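Local coordinates for protein HutD (Pseudomonas fluorescens, PDB 5FCC) that belongs to the HutD family of the cupin clan and probably takes part in the control of histidine utilisation, at residues E33-A38 with F45-S50; L49-I54 with P112-N117; L118-E123 with I187-R192. All coordinates share one frame; numbering follows the deposited sequence. Where two conformers were deposited one is given.

Contact 1: residues E33-A38 with F45-S50; sequences EITRDA and FGWRLS. With EDO (1,2-ethanediol), chain D.
Thr35 and Leu49 form a hydrogen-bonded antiparallel pair in the beta hairpin of strands 29-36 and 47-54, where a classic beta bulge arises because Ile34 N bonds to Leu49 O at 3.1 Å and Thr35 N reaches the same oxygen weakly. Glu33, Arg36 and Arg48 share one sheet face and build a salt-bridge network. The Glu33 chain bends at chi2 (82°), which brings OE1 to Arg48 NE at 2.6 Å and to Arg48 NH2, the carboxylate and guanidinium planes being only 23° apart. Arg36 approaches from above the carboxylate plane, with NE on OE2 and NH2 on OE1, giving OE1 three donors. Both guanidinium groups are thus gathered on one carboxylate, with Arg36 NH2 3.3 Å from Arg48 NE. An alanine in place of Glu33 would remove the carboxylate, and the two guanidinium groups would probably lose their common partner and be freer to turn. Trp14 of the second subunit packs on Glu33 and Arg36. Past the strand, Asp37 CB lies over the five-membered ring of Trp47, 3.4 Å from its centroid, a CH-pi contact. Asp37 OD1 meanwhile takes the Gly46 N-H at 2.7 Å and the Trp47 N-H at 3.1 Å.

Contact 2: residues L49-I54 with P112-N117; sequences LSIADI and PIRDFN. With EDO (1,2-ethanediol), chain C.
Asp53 and Arg114 lie side by side and point the same way from a non-hydrogen-bonded antiparallel pair. Arg114 NE gives Asp53 OD1 a weak bond of 3.2 Å within a salt bridge; OD1 sits at the edge of the guanidinium, yet the carboxylate plane is turned 51° from it. A bend at chi3 (76°) in the arginine turns its head toward Ile51, where NH2 comes within 3.7 Å of CG2. Glu32 is the stronger partner of that guanidinium, and since Glu32 also lies close to Asp53, the arginine probably moderates the repulsion between two acids. Farther along this face, Phe116 has CG anti to the backbone N (chi1 176°), carrying its ring toward Leu49; CZ touches Leu49 CG at 3.6 Å, the two side chains meeting at a slant.

Ser50, Ala52, Ile54, Ile113, Asp115 and Asn117 point to the reverse face. Here Ser50 OG packs on Asn117 CB at 3.4 Å, and a water hydrogen-bonded to Ser50 OG at 2.8 Å donates to Asn117 O. Ile54 CD1 lies 3.7 Å from Asp115 OD2, and an ethanediol, probably from the crystallisation liquor, settles beside Ala52, Asp115 and Asn117 and is hydrogen-bonded to Arg68. Six backbone bonds tie the strands in register. Within the six-stranded antiparallel sheet, strand 29-36 borders 47-54 and strand 67-74 borders 113-120, while Phe116 stacks on Phe148 and packs against strand 184-191 of the five-stranded sheet.

Contact 3: residues L118-E123 with I187-R192; sequences LIYSPE and IELTQR
Leu118 and Tyr120 meet Ile187 and Leu189 across the interface where a sheet of the N-terminal cupin module probably packs face to face on one of the C-terminal module, in a two-cupin fold; strand 113-120 of the six-stranded sheet faces strand 184-191 of the five-stranded one. The short segments run nearly parallel, 13° apart, with axes 10.2 Å from each other. That separation is the evidence for face-to-face sheet packing, as the strands are too far apart to pair and no direct hydrogen bond joins the segments.

The apolar layer is modest in extent. Leu118 CB touches Ile187 CD1 at 4.2 Å, and Leu118 CD1 approaches the CD1 methyl of Leu189. The other methyl of Leu189, CD2, rests against Tyr120 CB at 4.1 Å, so the two branches of one leucine serve two neighbours on the facing strand. Trp47 packs against both Tyr120 and Leu189, and Leu49 against Leu118, continuing the layer toward strand 47-54.

Beyond the strand ends Arg192 takes over. Its CB bears on the carbonyl of Glu123, 3.7 Å from O. CG sits anti to its own carbonyl carbon (chi1 -67°), and remains at the margin of contact with that same oxygen. CD then moves across to the preceding carbonyl, reaching Pro122 O at 3.3 Å. A turn at chi3 (62°) follows, so that NE leads away and the guanidinium stands obliquely to both carbonyls. Its NH1 ends 3.7 Å from Pro122 O, and a water closes the gap. Lying in the guanidinium plane at its edge, this water accepts from Arg192 NH1 at 3.1 Å and donates to Pro122 O at 2.8 Å.

From the N terminus, contact 1 comes first and closes the short hairpin between residues 38 and 45. Contact 2 starts on the strand where contact 1 ends, sharing Leu49 and Ser50, and closes a much longer loop that returns at 112-117. Contact 3 opens at the next residue, 118, and closes a third loop at 187-192. The three therefore follow in series, and none encloses or crosses another. Contacts 1 and 2 join three adjacent strands of one sheet; contact 3 ties that sheet to the strand 184-191 facing it. Side chains bridge them as well: Phe116 CE2 of contact 2 reaches Ile187 CD1 of contact 3 at 3.4 Å.

Contact 1: residues E33-A38 with F45-S50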
loop_
_atom_site.group_PDB
_atom_site.type_symbol
_atom_site.label_atom_id
_atom_site.label_comp_id
_atom_site.label_asym_id
_atom_site.label_seq_id
_atom_site.Cartn_x
_atom_site.Cartn_y
_atom_site.Cartn_z
ATOM N N GLU A 33 -1.649 5.327 -2.653
ATOM C CA GLU A 33 -2.084 4.942 -1.322
ATOM C C GLU A 33 -1.922 6.123 -0.397
ATOM O O GLU A 33 -0.892 6.802 -0.426
ATOM C CB GLU A 33 -1.255 3.759 -0.814
ATOM C CG GLU A 33 -1.509 3.430 0.635
ATOM C CD GLU A 33 -2.758 2.576 0.796
ATOM O OE1 GLU A 33 -3.354 2.172 -0.246
ATOM O OE2 GLU A 33 -3.112 2.303 1.955
ATOM N N ILE A 34 -2.957 6.407 0.391
ATOM C CA ILE A 34 -2.836 7.416 1.428
ATOM C C ILE A 34 -2.667 6.684 2.746
ATOM O O ILE A 34 -1.669 6.862 3.453
ATOM C CB ILE A 34 -4.057 8.348 1.474
ATOM C CG1 ILE A 34 -4.215 9.124 0.161
ATOM C CG2 ILE A 34 -3.949 9.255 2.666
ATOM C CD1 ILE A 34 -5.418 10.143 0.180
ATOM N N THR A 35 -3.667 5.892 3.109
ATOM C CA THR A 35 -3.621 5.180 4.379
ATOM C C THR A 35 -4.786 4.197 4.382
ATOM O O THR A 35 -5.767 4.379 3.655
ATOM C CB THR A 35 -3.680 6.151 5.572
ATOM O OG1 THR A 35 -3.626 5.443 6.810
ATOM C CG2 THR A 35 -4.988 6.945 5.558
ATOM N N ARG A 36 -4.661 3.137 5.168
ATOM C CA ARG A 36 -5.718 2.145 5.232
ATOM C C ARG A 36 -5.735 1.613 6.648
ATOM O O ARG A 36 -4.811 1.865 7.416
ATOM C CB ARG A 36 -5.513 1.037 4.207
ATOM C CG ARG A 36 -4.257 0.191 4.452
ATOM C CD ARG A 36 -4.147 -0.926 3.475
ATOM N NE ARG A 36 -3.906 -0.406 2.148
ATOM C CZ ARG A 36 -3.681 -1.162 1.093
ATOM N NH1 ARG A 36 -3.674 -2.486 1.215
ATOM N NH2 ARG A 36 -3.465 -0.597 -0.073
ATOM N N ASP A 37 -6.821 0.953 7.044
ATOM C CA ASP A 37 -6.720 0.452 8.400
ATOM C C ASP A 37 -5.858 -0.816 8.428
ATOM O O ASP A 37 -5.554 -1.420 7.398
ATOM C CB ASP A 37 -8.083 0.166 8.996
ATOM C CG ASP A 37 -8.662 -1.085 8.468
ATOM O OD1 ASP A 37 -8.514 -1.279 7.259
ATOM O OD2 ASP A 37 -9.259 -1.850 9.229
ATOM N N ALA A 38 -5.528 -1.250 9.636
ATOM C CA ALA A 38 -4.659 -2.404 9.764
ATOM C C ALA A 38 -5.311 -3.646 9.168
ATOM O O ALA A 38 -4.618 -4.566 8.725
ATOM C CB ALA A 38 -4.313 -2.607 11.236
ATOM N N PHE A 45 -8.002 -5.053 4.462
ATOM C CA PHE A 45 -8.350 -3.767 5.049
ATOM C C PHE A 45 -9.867 -3.617 5.164
ATOM O O PHE A 45 -10.624 -4.125 4.335
ATOM C CB PHE A 45 -7.746 -2.610 4.254
ATOM C CG PHE A 45 -8.237 -2.465 2.838
ATOM C CD1 PHE A 45 -9.483 -1.871 2.556
ATOM C CD2 PHE A 45 -7.406 -2.795 1.769
ATOM C CE1 PHE A 45 -9.911 -1.701 1.255
ATOM C CE2 PHE A 45 -7.826 -2.603 0.444
ATOM C CZ PHE A 45 -9.090 -2.053 0.187
ATOM N N GLY A 46 -10.294 -2.969 6.236
ATOM C CA GLY A 46 -11.685 -2.626 6.447
ATOM C C GLY A 46 -12.031 -1.287 5.822
ATOM O O GLY A 46 -13.189 -1.034 5.494
ATOM N N TRP A 47 -11.039 -0.414 5.665
ATOM C CA TRP A 47 -11.232 0.816 4.924
ATOM C C TRP A 47 -9.900 1.241 4.334
ATOM O O TRP A 47 -8.830 0.818 4.797
ATOM C CB TRP A 47 -11.802 1.920 5.809
ATOM C CG TRP A 47 -11.010 2.242 7.034
ATOM C CD1 TRP A 47 -11.248 1.815 8.319
ATOM C CD2 TRP A 47 -9.865 3.099 7.104
ATOM N NE1 TRP A 47 -10.325 2.377 9.191
ATOM C CE2 TRP A 47 -9.462 3.159 8.464
ATOM C CE3 TRP A 47 -9.165 3.842 6.163
ATOM C CZ2 TRP A 47 -8.360 3.895 8.876
ATOM C CZ3 TRP A 47 -8.074 4.576 6.576
ATOM C CH2 TRP A 47 -7.690 4.615 7.916
ATOM N N ARG A 48 -9.982 2.130 3.347
ATOM C CA ARG A 48 -8.806 2.632 2.656
ATOM C C ARG A 48 -9.088 4.024 2.090
ATOM O O ARG A 48 -10.180 4.291 1.598
ATOM C CB ARG A 48 -8.406 1.654 1.547
ATOM C CG ARG A 48 -7.169 2.062 0.801
ATOM C CD ARG A 48 -7.037 1.231 -0.445
ATOM N NE ARG A 48 -5.773 1.551 -1.090
ATOM C CZ ARG A 48 -5.480 1.197 -2.331
ATOM N NH1 ARG A 48 -6.381 0.520 -3.039
ATOM N NH2 ARG A 48 -4.294 1.521 -2.849
ATOM N N LEU A 49 -8.110 4.915 2.209
ATOM C CA LEU A 49 -8.097 6.181 1.500
ATOM C C LEU A 49 -7.032 6.110 0.426
ATOM O O LEU A 49 -5.925 5.611 0.671
ATOM C CB LEU A 49 -7.784 7.340 2.419
ATOM C CG LEU A 49 -8.934 8.070 3.059
ATOM C CD1 LEU A 49 -9.885 7.108 3.607
ATOM C CD2 LEU A 49 -8.367 8.904 4.139
ATOM N N SER A 50 -7.358 6.623 -0.749
ATOM C CA SER A 50 -6.385 6.645 -1.831
ATOM C C SER A 50 -6.801 7.712 -2.824
ATOM O O SER A 50 -7.956 8.154 -2.836
ATOM C CB SER A 50 -6.297 5.283 -2.514
ATOM O OG SER A 50 -7.506 4.992 -3.205
HETATM C C1 EDO D . -10.421 -4.581 11.425
HETATM O O1 EDO D . -10.457 -4.086 10.080
HETATM C C2 EDO D . -11.829 -4.763 11.983
HETATM O O2 EDO D . -12.713 -5.517 11.131
#

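Contact 2: residues L49-I54 with P112-N117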
loop_
_atom_site.group_PDB
_atom_site.type_symbol
_atom_site.label_atom_id
_atom_site.label_comp_id
_atom_site.label_asym_id
_atom_site.label_seq_id
_atom_site.Cartn_x
_atom_site.Cartn_y
_atom_site.Cartn_z
ATOM N N LEU A 49 -8.110 4.915 2.209
ATOM C CA LEU A 49 -8.097 6.181 1.500
ATOM C C LEU A 49 -7.032 6.110 0.426
ATOM O O LEU A 49 -5.925 5.611 0.671
ATOM C CB LEU A 49 -7.784 7.340 2.419
ATOM C CG LEU A 49 -8.934 8.070 3.059
ATOM C CD1 LEU A 49 -9.885 7.108 3.607
ATOM C CD2 LEU A 49 -8.367 8.904 4.139
ATOM N N SER A 50 -7.358 6.623 -0.749
ATOM C CA SER A 50 -6.385 6.645 -1.831
ATOM C C SER A 50 -6.801 7.712 -2.824
ATOM O O SER A 50 -7.956 8.154 -2.836
ATOM C CB SER A 50 -6.297 5.283 -2.514
ATOM O OG SER A 50 -7.506 4.992 -3.205
ATOM N N ILE A 51 -5.841 8.141 -3.636
ATOM C CA ILE A 51 -6.104 8.986 -4.794
ATOM C C ILE A 51 -5.938 8.124 -6.026
ATOM O O ILE A 51 -4.883 7.500 -6.219
ATOM C CB ILE A 51 -5.174 10.189 -4.850
ATOM C CG1 ILE A 51 -5.349 11.031 -3.601
ATOM C CG2 ILE A 51 -5.453 10.998 -6.131
ATOM C CD1 ILE A 51 -4.208 12.020 -3.465
ATOM N N ALA A 52 -6.986 8.045 -6.839
ATOM C CA ALA A 52 -6.907 7.319 -8.093
ATOM C C ALA A 52 -6.669 8.336 -9.202
ATOM O O ALA A 52 -7.351 9.367 -9.273
ATOM C CB ALA A 52 -8.144 6.470 -8.346
ATOM N N ASP A 53 -5.631 8.088 -9.990
ATOM C CA ASP A 53 -5.386 8.787 -11.241
ATOM C C ASP A 53 -6.034 7.979 -12.358
ATOM O O ASP A 53 -5.658 6.825 -12.585
ATOM C CB ASP A 53 -3.884 8.926 -11.498
ATOM C CG ASP A 53 -3.210 9.961 -10.603
ATOM O OD1 ASP A 53 -3.315 9.876 -9.353
ATOM O OD2 ASP A 53 -2.557 10.868 -11.171
ATOM N N ILE A 54 -7.000 8.567 -13.050
ATOM C CA ILE A 54 -7.698 7.891 -14.137
ATOM C C ILE A 54 -7.223 8.519 -15.439
ATOM O O ILE A 54 -7.532 9.682 -15.729
ATOM C CB ILE A 54 -9.219 7.984 -13.985
ATOM C CG1 ILE A 54 -9.591 7.744 -12.526
ATOM C CG2 ILE A 54 -9.911 6.953 -14.870
ATOM C CD1 ILE A 54 -11.015 7.374 -12.326
ATOM N N PRO A 112 -7.692 13.456 -18.208
ATOM C CA PRO A 112 -7.517 12.585 -17.046
ATOM C C PRO A 112 -8.066 13.237 -15.790
ATOM O O PRO A 112 -8.168 14.462 -15.673
ATOM C CB PRO A 112 -5.994 12.390 -16.955
ATOM C CG PRO A 112 -5.481 12.787 -18.310
ATOM C CD PRO A 112 -6.392 13.904 -18.737
ATOM N N ILE A 113 -8.436 12.383 -14.852
ATOM C CA ILE A 113 -9.101 12.780 -13.627
ATOM C C ILE A 113 -8.329 12.194 -12.460
ATOM O O ILE A 113 -7.775 11.096 -12.558
ATOM C CB ILE A 113 -10.559 12.287 -13.626
ATOM C CG1 ILE A 113 -11.357 13.044 -14.679
ATOM C CG2 ILE A 113 -11.193 12.467 -12.260
ATOM C CD1 ILE A 113 -11.370 14.543 -14.413
ATOM N N ARG A 114 -8.286 12.930 -11.354
ATOM C CA ARG A 114 -7.855 12.370 -10.084
ATOM C C ARG A 114 -9.035 12.338 -9.122
ATOM O O ARG A 114 -9.720 13.349 -8.934
ATOM C CB ARG A 114 -6.694 13.166 -9.493
ATOM C CG ARG A 114 -5.530 13.296 -10.459
ATOM C CD ARG A 114 -4.369 13.948 -9.781
ATOM N NE ARG A 114 -3.683 13.030 -8.893
ATOM C CZ ARG A 114 -2.859 13.423 -7.930
ATOM N NH1 ARG A 114 -2.639 14.713 -7.717
ATOM N NH2 ARG A 114 -2.264 12.527 -7.180
ATOM N N ASP A 115 -9.261 11.172 -8.529
ATOM C CA ASP A 115 -10.305 10.954 -7.550
ATOM C C ASP A 115 -9.726 10.753 -6.159
ATOM O O ASP A 115 -8.746 10.025 -5.982
ATOM C CB ASP A 115 -11.128 9.734 -7.920
ATOM C CG ASP A 115 -12.103 10.011 -9.037
ATOM O OD1 ASP A 115 -12.205 11.187 -9.431
ATOM O OD2 ASP A 115 -12.775 9.058 -9.481
ATOM N N PHE A 116 -10.340 11.389 -5.171
ATOM C CA PHE A 116 -10.157 10.962 -3.799
ATOM C C PHE A 116 -11.112 9.814 -3.525
ATOM O O PHE A 116 -12.332 9.977 -3.673
ATOM C CB PHE A 116 -10.419 12.124 -2.853
ATOM C CG PHE A 116 -10.346 11.739 -1.432
ATOM C CD1 PHE A 116 -9.115 11.386 -0.865
ATOM C CD2 PHE A 116 -11.494 11.707 -0.643
ATOM C CE1 PHE A 116 -9.025 11.005 0.475
ATOM C CE2 PHE A 116 -11.427 11.349 0.698
ATOM C CZ PHE A 116 -10.163 10.975 1.261
ATOM N N ASN A 117 -10.567 8.655 -3.150
ATOM C CA ASN A 117 -11.306 7.409 -2.981
ATOM C C ASN A 117 -11.388 7.049 -1.507
ATOM O O ASN A 117 -10.355 6.843 -0.849
ATOM C CB ASN A 117 -10.645 6.231 -3.709
ATOM C CG ASN A 117 -10.908 6.223 -5.201
ATOM O OD1 ASN A 117 -11.483 7.158 -5.755
ATOM N ND2 ASN A 117 -10.418 5.184 -5.874
HETATM C C1 EDO C . -11.439 4.933 -9.636
HETATM O O1 EDO C . -10.791 4.306 -8.531
HETATM C C2 EDO C . -12.571 5.827 -9.106
HETATM O O2 EDO C . -12.002 6.794 -8.221
HETATM O O HOH W 1 -9.240 3.808 -1.309
#

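Contact 3: residues L118-E123 with I187-R192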
loop_
_atom_site.group_PDB
_atom_site.type_symbol
_atom_site.label_atom_id
_atom_site.label_comp_id
_atom_site.label_asym_id
_atom_site.label_seq_id
_atom_site.Cartn_x
_atom_site.Cartn_y
_atom_site.Cartn_z
ATOM N N LEU A 118 -12.611 6.913 -1.008
ATOM C CA LEU A 118 -12.873 6.234 0.249
ATOM C C LEU A 118 -13.524 4.909 -0.085
ATOM O O LEU A 118 -14.422 4.853 -0.932
ATOM C CB LEU A 118 -13.803 7.022 1.171
ATOM C CG LEU A 118 -14.391 6.209 2.318
ATOM C CD1 LEU A 118 -13.270 5.709 3.311
ATOM C CD2 LEU A 118 -15.460 7.015 3.029
ATOM N N ILE A 119 -13.081 3.852 0.585
ATOM C CA ILE A 119 -13.741 2.565 0.517
ATOM C C ILE A 119 -13.803 2.038 1.931
ATOM O O ILE A 119 -12.848 2.203 2.695
ATOM C CB ILE A 119 -13.015 1.595 -0.449
ATOM C CG1 ILE A 119 -13.820 0.305 -0.608
ATOM C CG2 ILE A 119 -11.568 1.294 0.021
ATOM C CD1 ILE A 119 -13.415 -0.553 -1.776
ATOM N N TYR A 120 -14.928 1.419 2.302
ATOM C CA TYR A 120 -14.965 0.777 3.605
ATOM C C TYR A 120 -15.954 -0.373 3.566
ATOM O O TYR A 120 -16.839 -0.454 2.703
ATOM C CB TYR A 120 -15.317 1.759 4.728
ATOM C CG TYR A 120 -16.749 2.241 4.583
ATOM C CD1 TYR A 120 -17.067 3.270 3.707
ATOM C CD2 TYR A 120 -17.781 1.626 5.283
ATOM C CE1 TYR A 120 -18.387 3.682 3.535
ATOM C CE2 TYR A 120 -19.094 2.035 5.121
ATOM C CZ TYR A 120 -19.382 3.071 4.261
ATOM O OH TYR A 120 -20.689 3.447 4.121
ATOM N N SER A 121 -15.770 -1.270 4.521
ATOM C CA SER A 121 -16.627 -2.422 4.686
ATOM C C SER A 121 -17.757 -2.008 5.604
ATOM O O SER A 121 -17.504 -1.725 6.780
ATOM C CB SER A 121 -15.836 -3.581 5.301
ATOM O OG SER A 121 -16.725 -4.558 5.805
ATOM N N PRO A 122 -19.010 -1.926 5.127
ATOM C CA PRO A 122 -20.100 -1.553 6.043
ATOM C C PRO A 122 -20.273 -2.536 7.186
ATOM O O PRO A 122 -20.684 -2.144 8.288
ATOM C CB PRO A 122 -21.338 -1.506 5.130
ATOM C CG PRO A 122 -20.813 -1.212 3.769
ATOM C CD PRO A 122 -19.459 -1.958 3.723
ATOM N N GLU A 123 -19.937 -3.805 6.970
ATOM C CA GLU A 123 -20.052 -4.777 8.052
ATOM C C GLU A 123 -19.064 -4.481 9.162
ATOM O O GLU A 123 -19.342 -4.738 10.333
ATOM C CB GLU A 123 -19.842 -6.185 7.502
ATOM C CG GLU A 123 -20.266 -7.285 8.437
ATOM C CD GLU A 123 -19.386 -8.504 8.315
ATOM O OE1 GLU A 123 -18.712 -8.833 9.319
ATOM O OE2 GLU A 123 -19.360 -9.117 7.220
ATOM N N ILE A 187 -13.390 12.635 7.106
ATOM C CA ILE A 187 -13.805 11.239 7.107
ATOM C C ILE A 187 -13.703 10.730 8.533
ATOM O O ILE A 187 -12.721 11.010 9.244
ATOM C CB ILE A 187 -12.943 10.394 6.151
ATOM C CG1 ILE A 187 -13.061 10.954 4.722
ATOM C CG2 ILE A 187 -13.347 8.913 6.207
ATOM C CD1 ILE A 187 -12.442 10.141 3.687
ATOM N N GLU A 188 -14.726 10.015 8.964
ATOM C CA GLU A 188 -14.758 9.420 10.294
ATOM C C GLU A 188 -15.080 7.960 10.133
ATOM O O GLU A 188 -16.015 7.613 9.411
ATOM C CB GLU A 188 -15.767 10.094 11.198
ATOM C CG GLU A 188 -15.413 11.549 11.333
ATOM C CD GLU A 188 -16.417 12.324 12.094
ATOM O OE1 GLU A 188 -17.005 11.759 13.040
ATOM O OE2 GLU A 188 -16.620 13.493 11.718
ATOM N N LEU A 189 -14.311 7.114 10.800
ATOM C CA LEU A 189 -14.468 5.682 10.676
ATOM C C LEU A 189 -14.388 5.071 12.062
ATOM O O LEU A 189 -13.521 5.442 12.860
ATOM C CB LEU A 189 -13.416 5.083 9.752
ATOM C CG LEU A 189 -13.597 5.460 8.280
ATOM C CD1 LEU A 189 -12.278 5.394 7.566
ATOM C CD2 LEU A 189 -14.587 4.535 7.597
ATOM N N THR A 190 -15.306 4.161 12.350
ATOM C CA THR A 190 -15.349 3.499 13.645
ATOM C C THR A 190 -15.650 2.024 13.447
ATOM O O THR A 190 -16.608 1.682 12.755
ATOM C CB THR A 190 -16.406 4.120 14.535
ATOM O OG1 THR A 190 -16.054 5.482 14.792
ATOM C CG2 THR A 190 -16.498 3.353 15.837
ATOM N N GLN A 191 -14.844 1.158 14.061
ATOM C CA GLN A 191 -15.078 -0.278 13.957
ATOM C C GLN A 191 -16.436 -0.648 14.537
ATOM O O GLN A 191 -16.857 -0.125 15.568
ATOM C CB GLN A 191 -13.980 -1.069 14.679
ATOM C CG GLN A 191 -12.606 -0.952 14.056
ATOM C CD GLN A 191 -11.576 -1.892 14.676
ATOM O OE1 GLN A 191 -11.688 -3.112 14.555
ATOM N NE2 GLN A 191 -10.577 -1.321 15.355
ATOM N N ARG A 192 -17.133 -1.552 13.850
ATOM C CA ARG A 192 -18.427 -2.040 14.330
ATOM C C ARG A 192 -18.204 -3.264 15.214
ATOM O O ARG A 192 -18.429 -4.413 14.826
ATOM C CB ARG A 192 -19.348 -2.351 13.164
ATOM C CG ARG A 192 -19.759 -1.144 12.401
ATOM C CD ARG A 192 -20.891 -1.462 11.462
ATOM N NE ARG A 192 -22.090 -1.916 12.160
ATOM C CZ ARG A 192 -23.317 -1.785 11.663
ATOM N NH1 ARG A 192 -23.479 -1.196 10.478
ATOM N NH2 ARG A 192 -24.375 -2.224 12.346
HETATM O O HOH W 2 -21.542 0.487 8.779
#